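Local atomic coordinates of enolase from the environmental genome shotgun sequencing of the Sargasso Sea (PDB entry 2QGY), a protein that is of unknown function but, as a magnesium-binding member of the enolase superfamily, probably catalyses proton abstraction from a carboxylate substrate. Residues His24-Phe36 and Cys142-Gln156. Residues are numbered along the deposited sequence; the frame is centred on the assembly and turned at random.
Sequences HLSDDQWSNTKKF and CWSDLKKDTNDYLRQ
Ser31 and Ser144 bring the two backbones closest, their CA atoms 4.9 Å apart, where the loop 24-36 between strands 13-21 and 37-43 of the N-terminal domain meets the segment linking barrel strand 135-141 to helix 150-162. Trp30 carries the aromatic half. With chi1 at 168°, its indole swings across to lie between Gln156 on one side and Ser144 and Lys148 on the other. The Gln156 amide stacks nearly parallel to the ring, planes 13° apart, with Gln156 NE2 3.3 Å from Trp30 CG, and Gln156 CG sits over the six-membered ring as a CH-pi contact; OE1 is bonded to Lys159, and NE2 donates to a water that also binds Asp27 O and Asp28 OD2. Against the opposite face lie two more CH-pi donors, Ser144 CB over the five-membered ring and Lys148 CE over the six-membered one. The far edge of the indole meets the Tyr153 face in a T-shaped stack. Trp30 NE1 reaches Trp143 O at 3.0 Å through a bent bond (133°) from above the carbonyl plane, while Ser144 OG donates to Trp30 O and, closing an ST turn, accepts from Leu146 N. The Asp145 carboxylate holds the other half: OD1 takes Ser31 OG on its anti side and Asn32 N on its syn side, and OD2 takes Asn32 ND2 at 2.8 Å. Three donors thus grip one carboxylate, which would probably favour its ionised form. Together these bonds and stacks probably hold the N-terminal domain loop against the barrel's first strand-helix connection, whose Trp143 side chain lies about 8 Å from the magnesium ion.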
ATOM      1  N   HIS A  24      -5.797  11.537 -22.471  1.00 20.23           N
ATOM      2  CA  HIS A  24      -6.427  11.892 -23.737  1.00 22.05           C
ATOM      3  C   HIS A  24      -7.847  12.369 -23.435  1.00 21.66           C
ATOM      4  O   HIS A  24      -8.313  12.211 -22.307  1.00 22.37           O
ATOM      5  CB  HIS A  24      -6.362  10.691 -24.690  1.00 22.55           C
ATOM      6  CG  HIS A  24      -4.957  10.353 -25.126  1.00 26.40           C
ATOM      7  ND1 HIS A  24      -4.251  11.127 -26.029  1.00 29.47           N
ATOM      8  CD2 HIS A  24      -4.130   9.327 -24.790  1.00 27.81           C
ATOM      9  CE1 HIS A  24      -3.057  10.594 -26.229  1.00 26.84           C
ATOM     10  NE2 HIS A  24      -2.959   9.503 -25.485  1.00 29.97           N
ATOM     11  N   LEU A  25      -8.531  12.977 -24.393  1.00 20.20           N
ATOM     12  CA  LEU A  25      -9.933  13.328 -24.155  1.00 20.58           C
ATOM     13  C   LEU A  25     -10.740  12.054 -24.342  1.00 20.48           C
ATOM     14  O   LEU A  25     -10.483  11.288 -25.265  1.00 19.95           O
ATOM     15  CB  LEU A  25     -10.426  14.413 -25.116  1.00 20.24           C
ATOM     16  CG  LEU A  25      -9.915  15.813 -24.824  1.00 21.19           C
ATOM     17  CD1 LEU A  25     -10.443  16.755 -25.906  1.00 18.19           C
ATOM     18  CD2 LEU A  25     -10.413  16.260 -23.445  1.00 21.02           C
ATOM     19  N   SER A  26     -11.694  11.819 -23.437  1.00 19.93           N
ATOM     20  CA  SER A  26     -12.519  10.620 -23.527  1.00 19.60           C
ATOM     21  C   SER A  26     -13.619  10.851 -24.557  1.00 19.84           C
ATOM     22  O   SER A  26     -13.671  11.900 -25.197  1.00 19.35           O
ATOM     23  CB  SER A  26     -13.103  10.254 -22.154  1.00 19.69           C
ATOM     24  OG  SER A  26     -14.081  11.210 -21.773  1.00 19.95           O
ATOM     25  N   ASP A  27     -14.490   9.862 -24.752  1.00 21.47           N
ATOM     26  CA  ASP A  27     -15.554   9.984 -25.777  1.00 21.93           C
ATOM     27  C   ASP A  27     -16.411  11.260 -25.567  1.00 22.15           C
ATOM     28  O   ASP A  27     -16.812  11.591 -24.430  1.00 22.77           O
ATOM     29  CB  ASP A  27     -16.465   8.735 -25.823  1.00 21.47           C
ATOM     30  CG  ASP A  27     -15.710   7.396 -25.925  1.00 24.89           C
ATOM     31  OD1 ASP A  27     -14.468   7.363 -26.209  1.00 26.02           O
ATOM     32  OD2 ASP A  27     -16.400   6.339 -25.715  1.00 26.30           O
ATOM     33  N   ASP A  28     -16.709  11.979 -26.659  1.00 21.60           N
ATOM     34  CA  ASP A  28     -17.516  13.223 -26.582  1.00 22.69           C
ATOM     35  C   ASP A  28     -16.884  14.287 -25.679  1.00 21.92           C
ATOM     36  O   ASP A  28     -17.573  15.201 -25.186  1.00 22.37           O
ATOM     37  CB  ASP A  28     -18.976  12.922 -26.151  1.00 24.30           C
ATOM     38  CG  ASP A  28     -19.568  11.722 -26.891  1.00 28.07           C
ATOM     39  OD1 ASP A  28     -19.586  11.750 -28.138  1.00 31.42           O
ATOM     40  OD2 ASP A  28     -20.016  10.751 -26.225  1.00 33.57           O
ATOM     41  N   GLN A  29     -15.561  14.185 -25.480  1.00 20.98           N
ATOM     42  CA  GLN A  29     -14.814  15.160 -24.688  1.00 21.17           C
ATOM     43  C   GLN A  29     -15.413  15.279 -23.273  1.00 20.67           C
ATOM     44  O   GLN A  29     -15.403  16.346 -22.651  1.00 21.61           O
ATOM     45  CB  GLN A  29     -14.720  16.524 -25.414  1.00 21.06           C
ATOM     46  CG  GLN A  29     -14.140  16.407 -26.848  1.00 21.48           C
ATOM     47  CD  GLN A  29     -15.169  15.989 -27.871  1.00 20.48           C
ATOM     48  OE1 GLN A  29     -16.287  16.499 -27.876  1.00 19.68           O
ATOM     49  NE2 GLN A  29     -14.819  15.035 -28.715  1.00 20.31           N
ATOM     50  N   TRP A  30     -15.939  14.159 -22.773  1.00 20.82           N
ATOM     51  CA  TRP A  30     -16.640  14.154 -21.479  1.00 21.14           C
ATOM     52  C   TRP A  30     -15.664  14.345 -20.301  1.00 21.20           C
ATOM     53  O   TRP A  30     -15.970  15.067 -19.336  1.00 21.53           O
ATOM     54  CB  TRP A  30     -17.460  12.854 -21.332  1.00 20.61           C
ATOM     55  CG  TRP A  30     -17.956  12.651 -19.930  1.00 21.94           C
ATOM     56  CD1 TRP A  30     -17.536  11.718 -19.037  1.00 21.57           C
ATOM     57  CD2 TRP A  30     -18.931  13.458 -19.245  1.00 20.28           C
ATOM     58  NE1 TRP A  30     -18.223  11.867 -17.840  1.00 22.24           N
ATOM     59  CE2 TRP A  30     -19.068  12.935 -17.940  1.00 21.31           C
ATOM     60  CE3 TRP A  30     -19.694  14.572 -19.613  1.00 23.27           C
ATOM     61  CZ2 TRP A  30     -19.945  13.493 -16.985  1.00 23.29           C
ATOM     62  CZ3 TRP A  30     -20.581  15.129 -18.660  1.00 23.14           C
ATOM     63  CH2 TRP A  30     -20.694  14.579 -17.373  1.00 22.95           C
ATOM     64  N   SER A  31     -14.497  13.716 -20.414  1.00 21.18           N
ATOM     65  CA  SER A  31     -13.451  13.734 -19.378  1.00 21.19           C
ATOM     66  C   SER A  31     -12.047  13.608 -19.996  1.00 21.40           C
ATOM     67  O   SER A  31     -11.910  13.420 -21.198  1.00 22.03           O
ATOM     68  CB  SER A  31     -13.681  12.547 -18.432  1.00 21.39           C
ATOM     69  OG  SER A  31     -12.947  12.706 -17.215  1.00 24.80           O
ATOM     70  N   ASN A  32     -10.998  13.728 -19.183  1.00 21.05           N
ATOM     71  CA  ASN A  32      -9.679  13.232 -19.598  1.00 21.23           C
ATOM     72  C   ASN A  32      -9.661  11.774 -19.171  1.00 21.05           C
ATOM     73  O   ASN A  32     -10.184  11.424 -18.100  1.00 21.86           O
ATOM     74  CB  ASN A  32      -8.527  13.991 -18.923  1.00 20.84           C
ATOM     75  CG  ASN A  32      -8.595  15.505 -19.149  1.00 23.66           C
ATOM     76  OD1 ASN A  32      -8.639  15.972 -20.281  1.00 26.32           O
ATOM     77  ND2 ASN A  32      -8.603  16.273 -18.052  1.00 23.49           N
ATOM     78  N   THR A  33      -9.140  10.910 -20.024  1.00 19.42           N
ATOM     79  CA  THR A  33      -8.846   9.545 -19.607  1.00 19.32           C
ATOM     80  C   THR A  33      -7.673   9.587 -18.643  1.00 19.20           C
ATOM     81  O   THR A  33      -6.798  10.440 -18.756  1.00 18.72           O
ATOM     82  CB  THR A  33      -8.489   8.668 -20.803  1.00 19.84           C
ATOM     83  OG1 THR A  33      -7.302   9.198 -21.411  1.00 20.97           O
ATOM     84  CG2 THR A  33      -9.659   8.681 -21.794  1.00 20.00           C
ATOM     85  N   LYS A  34      -7.664   8.684 -17.660  1.00 18.76           N
ATOM     86  CA  LYS A  34      -6.494   8.586 -16.785  1.00 18.56           C
ATOM     87  C   LYS A  34      -5.393   7.920 -17.605  1.00 18.06           C
ATOM     88  O   LYS A  34      -5.676   7.343 -18.660  1.00 18.68           O
ATOM     89  CB  LYS A  34      -6.823   7.750 -15.527  1.00 18.16           C
ATOM     90  CG  LYS A  34      -7.389   6.395 -15.842  1.00 18.34           C
ATOM     91  CD  LYS A  34      -7.772   5.508 -14.615  1.00 19.47           C
ATOM     92  CE  LYS A  34      -6.633   5.414 -13.622  1.00 19.28           C
ATOM     93  NZ  LYS A  34      -6.732   4.239 -12.703  1.00 16.11           N
ATOM     94  N   LYS A  35      -4.153   7.986 -17.132  1.00 17.54           N
ATOM     95  CA  LYS A  35      -3.065   7.213 -17.737  1.00 16.82           C
ATOM     96  C   LYS A  35      -3.299   5.721 -17.408  1.00 18.02           C
ATOM     97  O   LYS A  35      -3.593   5.366 -16.244  1.00 18.20           O
ATOM     98  CB  LYS A  35      -1.706   7.670 -17.211  1.00 16.80           C
ATOM     99  CG  LYS A  35      -1.437   9.154 -17.402  1.00 18.57           C
ATOM    100  CD  LYS A  35       0.031   9.491 -17.133  1.00 19.46           C
ATOM    101  CE  LYS A  35       0.351  10.979 -17.379  1.00 20.99           C
ATOM    102  NZ  LYS A  35      -0.438  11.891 -16.512  1.00 23.90           N
ATOM    103  N   PHE A  36      -3.228   4.849 -18.417  1.00 16.44           N
ATOM    104  CA  PHE A  36      -3.365   3.404 -18.183  1.00 16.45           C
ATOM    105  C   PHE A  36      -1.974   2.757 -18.252  1.00 16.84           C
ATOM    106  O   PHE A  36      -1.090   3.286 -18.910  1.00 16.86           O
ATOM    107  CB  PHE A  36      -4.294   2.789 -19.242  1.00 15.69           C
ATOM    108  CG  PHE A  36      -5.634   3.482 -19.356  1.00 18.87           C
ATOM    109  CD1 PHE A  36      -6.466   3.596 -18.252  1.00 16.79           C
ATOM    110  CD2 PHE A  36      -6.073   3.990 -20.576  1.00 20.06           C
ATOM    111  CE1 PHE A  36      -7.742   4.198 -18.370  1.00 20.15           C
ATOM    112  CE2 PHE A  36      -7.318   4.588 -20.700  1.00 21.33           C
ATOM    113  CZ  PHE A  36      -8.152   4.702 -19.596  1.00 19.23           C
ATOM    114  N   CYS A 142     -20.885   7.572 -14.107  1.00 19.23           N
ATOM    115  CA  CYS A 142     -20.898   8.938 -14.653  1.00 20.05           C
ATOM    116  C   CYS A 142     -19.984   9.826 -13.819  1.00 19.50           C
ATOM    117  O   CYS A 142     -20.361  10.294 -12.739  1.00 19.04           O
ATOM    118  CB  CYS A 142     -22.300   9.533 -14.582  1.00 19.60           C
ATOM    119  SG  CYS A 142     -22.361  11.036 -15.527  1.00 23.36           S
ATOM    120  N   TRP A 143     -18.769  10.039 -14.301  1.00 19.60           N
ATOM    121  CA  TRP A 143     -17.808  10.821 -13.577  1.00 19.93           C
ATOM    122  C   TRP A 143     -16.897  11.560 -14.542  1.00 21.03           C
ATOM    123  O   TRP A 143     -16.495  11.003 -15.564  1.00 19.45           O
ATOM    124  CB  TRP A 143     -16.948   9.883 -12.708  1.00 21.21           C
ATOM    125  CG  TRP A 143     -15.974  10.622 -11.848  1.00 21.77           C
ATOM    126  CD1 TRP A 143     -16.187  11.106 -10.573  1.00 23.95           C
ATOM    127  CD2 TRP A 143     -14.639  10.983 -12.194  1.00 21.55           C
ATOM    128  NE1 TRP A 143     -15.062  11.753 -10.119  1.00 23.77           N
ATOM    129  CE2 TRP A 143     -14.089  11.672 -11.088  1.00 23.42           C
ATOM    130  CE3 TRP A 143     -13.829  10.756 -13.328  1.00 20.79           C
ATOM    131  CZ2 TRP A 143     -12.776  12.164 -11.089  1.00 23.95           C
ATOM    132  CZ3 TRP A 143     -12.534  11.256 -13.327  1.00 24.00           C
ATOM    133  CH2 TRP A 143     -12.019  11.939 -12.216  1.00 23.01           C
ATOM    134  N   SER A 144     -16.564  12.805 -14.214  1.00 21.11           N
ATOM    135  CA  SER A 144     -15.571  13.550 -15.005  1.00 22.32           C
ATOM    136  C   SER A 144     -14.596  14.380 -14.153  1.00 24.11           C
ATOM    137  O   SER A 144     -14.960  14.900 -13.093  1.00 23.93           O
ATOM    138  CB  SER A 144     -16.241  14.462 -16.029  1.00 21.52           C
ATOM    139  OG  SER A 144     -15.245  15.192 -16.747  1.00 22.07           O
ATOM    140  N   ASP A 145     -13.364  14.509 -14.633  1.00 25.48           N
ATOM    141  CA  ASP A 145     -12.370  15.374 -13.981  1.00 27.72           C
ATOM    142  C   ASP A 145     -12.387  16.803 -14.512  1.00 29.31           C
ATOM    143  O   ASP A 145     -11.640  17.652 -14.014  1.00 29.98           O
ATOM    144  CB  ASP A 145     -10.954  14.793 -14.073  1.00 27.59           C
ATOM    145  CG  ASP A 145     -10.379  14.835 -15.481  1.00 30.15           C
ATOM    146  OD1 ASP A 145     -11.153  14.647 -16.444  1.00 29.55           O
ATOM    147  OD2 ASP A 145      -9.135  15.028 -15.605  1.00 34.22           O
ATOM    148  N   LEU A 146     -13.223  17.051 -15.521  1.00 30.81           N
ATOM    149  CA  LEU A 146     -13.382  18.382 -16.112  1.00 32.80           C
ATOM    150  C   LEU A 146     -14.441  19.210 -15.397  1.00 35.03           C
ATOM    151  O   LEU A 146     -15.360  18.677 -14.773  1.00 35.20           O
ATOM    152  CB  LEU A 146     -13.732  18.259 -17.602  1.00 32.03           C
ATOM    153  CG  LEU A 146     -12.707  17.562 -18.505  1.00 31.44           C
ATOM    154  CD1 LEU A 146     -13.272  17.428 -19.916  1.00 28.78           C
ATOM    155  CD2 LEU A 146     -11.396  18.320 -18.515  1.00 32.56           C
ATOM    156  N   LYS A 147     -14.325  20.527 -15.503  1.00 37.88           N
ATOM    157  CA  LYS A 147     -15.266  21.410 -14.825  1.00 41.10           C
ATOM    158  C   LYS A 147     -16.601  21.425 -15.546  1.00 41.47           C
ATOM    159  O   LYS A 147     -16.684  21.733 -16.742  1.00 41.42           O
ATOM    160  CB  LYS A 147     -14.695  22.828 -14.677  1.00 41.07           C
ATOM    161  CG  LYS A 147     -13.613  22.937 -13.606  1.00 43.11           C
ATOM    162  CD  LYS A 147     -12.926  24.305 -13.606  1.00 43.49           C
ATOM    163  CE  LYS A 147     -11.845  24.371 -12.513  1.00 47.71           C
ATOM    164  NZ  LYS A 147     -11.446  25.781 -12.169  1.00 49.51           N
ATOM    165  N   LYS A 148     -17.642  21.057 -14.807  1.00 43.18           N
ATOM    166  CA  LYS A 148     -19.012  21.057 -15.318  1.00 44.32           C
ATOM    167  C   LYS A 148     -19.982  21.494 -14.232  1.00 45.32           C
ATOM    168  O   LYS A 148     -19.659  21.467 -13.033  1.00 45.61           O
ATOM    169  CB  LYS A 148     -19.407  19.670 -15.822  1.00 44.37           C
ATOM    170  CG  LYS A 148     -18.399  19.055 -16.750  1.00 43.90           C
ATOM    171  CD  LYS A 148     -18.769  17.668 -17.118  1.00 43.16           C
ATOM    172  CE  LYS A 148     -17.706  17.071 -18.024  1.00 42.02           C
ATOM    173  NZ  LYS A 148     -17.629  17.680 -19.381  1.00 41.56           N
ATOM    174  N   ASP A 149     -21.162  21.920 -14.659  1.00 46.12           N
ATOM    175  CA  ASP A 149     -22.250  22.154 -13.731  1.00 47.26           C
ATOM    176  C   ASP A 149     -23.108  20.889 -13.671  1.00 46.87           C
ATOM    177  O   ASP A 149     -22.962  19.979 -14.498  1.00 46.59           O
ATOM    178  CB  ASP A 149     -23.087  23.377 -14.161  1.00 47.72           C
ATOM    179  CG  ASP A 149     -24.378  23.528 -13.349  1.00 50.17           C
ATOM    180  OD1 ASP A 149     -24.296  23.445 -12.096  1.00 51.31           O
ATOM    181  OD2 ASP A 149     -25.467  23.716 -13.962  1.00 50.83           O
ATOM    182  N   THR A 150     -23.995  20.846 -12.681  1.00 46.61           N
ATOM    183  CA  THR A 150     -25.004  19.799 -12.550  1.00 46.34           C
ATOM    184  C   THR A 150     -25.750  19.506 -13.871  1.00 45.58           C
ATOM    185  O   THR A 150     -26.067  18.342 -14.161  1.00 45.13           O
ATOM    186  CB  THR A 150     -25.995  20.155 -11.406  1.00 46.49           C
ATOM    187  OG1 THR A 150     -25.298  20.141 -10.150  1.00 47.11           O
ATOM    188  CG2 THR A 150     -27.144  19.170 -11.342  1.00 47.17           C
ATOM    189  N   ASN A 151     -26.016  20.557 -14.660  1.00 44.92           N
ATOM    190  CA  ASN A 151     -26.683  20.422 -15.965  1.00 43.90           C
ATOM    191  C   ASN A 151     -25.930  19.566 -16.953  1.00 42.92           C
ATOM    192  O   ASN A 151     -26.540  18.786 -17.681  1.00 42.98           O
ATOM    193  CB  ASN A 151     -26.939  21.782 -16.607  1.00 44.40           C
ATOM    194  CG  ASN A 151     -27.989  22.584 -15.871  1.00 46.11           C
ATOM    195  OD1 ASN A 151     -28.964  22.030 -15.349  1.00 47.68           O
ATOM    196  ND2 ASN A 151     -27.802  23.903 -15.832  1.00 47.57           N
ATOM    197  N   ASP A 152     -24.605  19.731 -17.004  1.00 41.59           N
ATOM    198  CA  ASP A 152     -23.773  18.914 -17.895  1.00 39.93           C
ATOM    199  C   ASP A 152     -23.871  17.446 -17.496  1.00 38.29           C
ATOM    200  O   ASP A 152     -23.966  16.579 -18.353  1.00 37.74           O
ATOM    201  CB  ASP A 152     -22.315  19.384 -17.874  1.00 40.28           C
ATOM    202  CG  ASP A 152     -22.143  20.810 -18.410  1.00 42.31           C
ATOM    203  OD1 ASP A 152     -22.948  21.225 -19.278  1.00 42.45           O
ATOM    204  OD2 ASP A 152     -21.215  21.518 -17.947  1.00 44.92           O
ATOM    205  N   TYR A 153     -23.883  17.175 -16.192  1.00 37.18           N
ATOM    206  CA  TYR A 153     -24.055  15.803 -15.726  1.00 35.93           C
ATOM    207  C   TYR A 153     -25.410  15.239 -16.131  1.00 35.29           C
ATOM    208  O   TYR A 153     -25.490  14.125 -16.642  1.00 35.05           O
ATOM    209  CB  TYR A 153     -23.833  15.687 -14.225  1.00 35.50           C
ATOM    210  CG  TYR A 153     -22.397  15.467 -13.864  1.00 34.85           C
ATOM    211  CD1 TYR A 153     -21.512  16.542 -13.773  1.00 35.10           C
ATOM    212  CD2 TYR A 153     -21.909  14.179 -13.629  1.00 33.88           C
ATOM    213  CE1 TYR A 153     -20.176  16.341 -13.442  1.00 34.53           C
ATOM    214  CE2 TYR A 153     -20.574  13.969 -13.289  1.00 33.70           C
ATOM    215  CZ  TYR A 153     -19.718  15.053 -13.202  1.00 34.36           C
ATOM    216  OH  TYR A 153     -18.394  14.868 -12.871  1.00 34.64           O
ATOM    217  N   LEU A 154     -26.463  16.036 -15.955  1.00 35.14           N
ATOM    218  CA  LEU A 154     -27.822  15.614 -16.334  1.00 34.47           C
ATOM    219  C   LEU A 154     -27.977  15.196 -17.791  1.00 34.00           C
ATOM    220  O   LEU A 154     -28.603  14.175 -18.068  1.00 33.87           O
ATOM    221  CB  LEU A 154     -28.864  16.677 -15.946  1.00 34.75           C
ATOM    222  CG  LEU A 154     -28.967  16.989 -14.452  1.00 33.59           C
ATOM    223  CD1 LEU A 154     -29.831  18.219 -14.252  1.00 34.21           C
ATOM    224  CD2 LEU A 154     -29.502  15.813 -13.641  1.00 32.99           C
ATOM    225  N   ARG A 155     -27.396  15.962 -18.715  1.00 34.05           N
ATOM    226  CA  ARG A 155     -27.455  15.630 -20.140  1.00 34.08           C
ATOM    227  C   ARG A 155     -26.645  14.361 -20.427  1.00 32.49           C
ATOM    228  O   ARG A 155     -27.027  13.543 -21.265  1.00 31.57           O
ATOM    229  CB  ARG A 155     -26.959  16.794 -21.014  1.00 34.29           C
ATOM    230  CG  ARG A 155     -27.814  18.082 -20.930  1.00 36.90           C
ATOM    231  CD  ARG A 155     -27.166  19.287 -21.654  1.00 37.27           C
ATOM    232  NE  ARG A 155     -25.825  19.607 -21.146  1.00 44.79           N
ATOM    233  CZ  ARG A 155     -24.686  19.340 -21.790  1.00 46.85           C
ATOM    234  NH1 ARG A 155     -24.711  18.754 -22.990  1.00 49.11           N
ATOM    235  NH2 ARG A 155     -23.516  19.655 -21.239  1.00 45.91           N
ATOM    236  N   GLN A 156     -25.542  14.183 -19.697  1.00 31.59           N
ATOM    237  CA  GLN A 156     -24.767  12.941 -19.801  1.00 30.22           C
ATOM    238  C   GLN A 156     -25.550  11.770 -19.227  1.00 29.32           C
ATOM    239  O   GLN A 156     -25.464  10.656 -19.732  1.00 29.33           O
ATOM    240  CB  GLN A 156     -23.421  13.071 -19.084  1.00 30.30           C
ATOM    241  CG  GLN A 156     -22.436  11.891 -19.320  1.00 30.21           C
ATOM    242  CD  GLN A 156     -21.821  11.848 -20.711  1.00 33.11           C
ATOM    243  OE1 GLN A 156     -22.297  12.497 -21.640  1.00 35.41           O
ATOM    244  NE2 GLN A 156     -20.746  11.077 -20.856  1.00 31.20           N
TER
HETATM  245  O   HOH W   1     -19.296  10.427 -23.414  1.00 25.45           O
HETATM  246  O   HOH W   2     -18.287   8.663 -17.051  1.00 21.37           O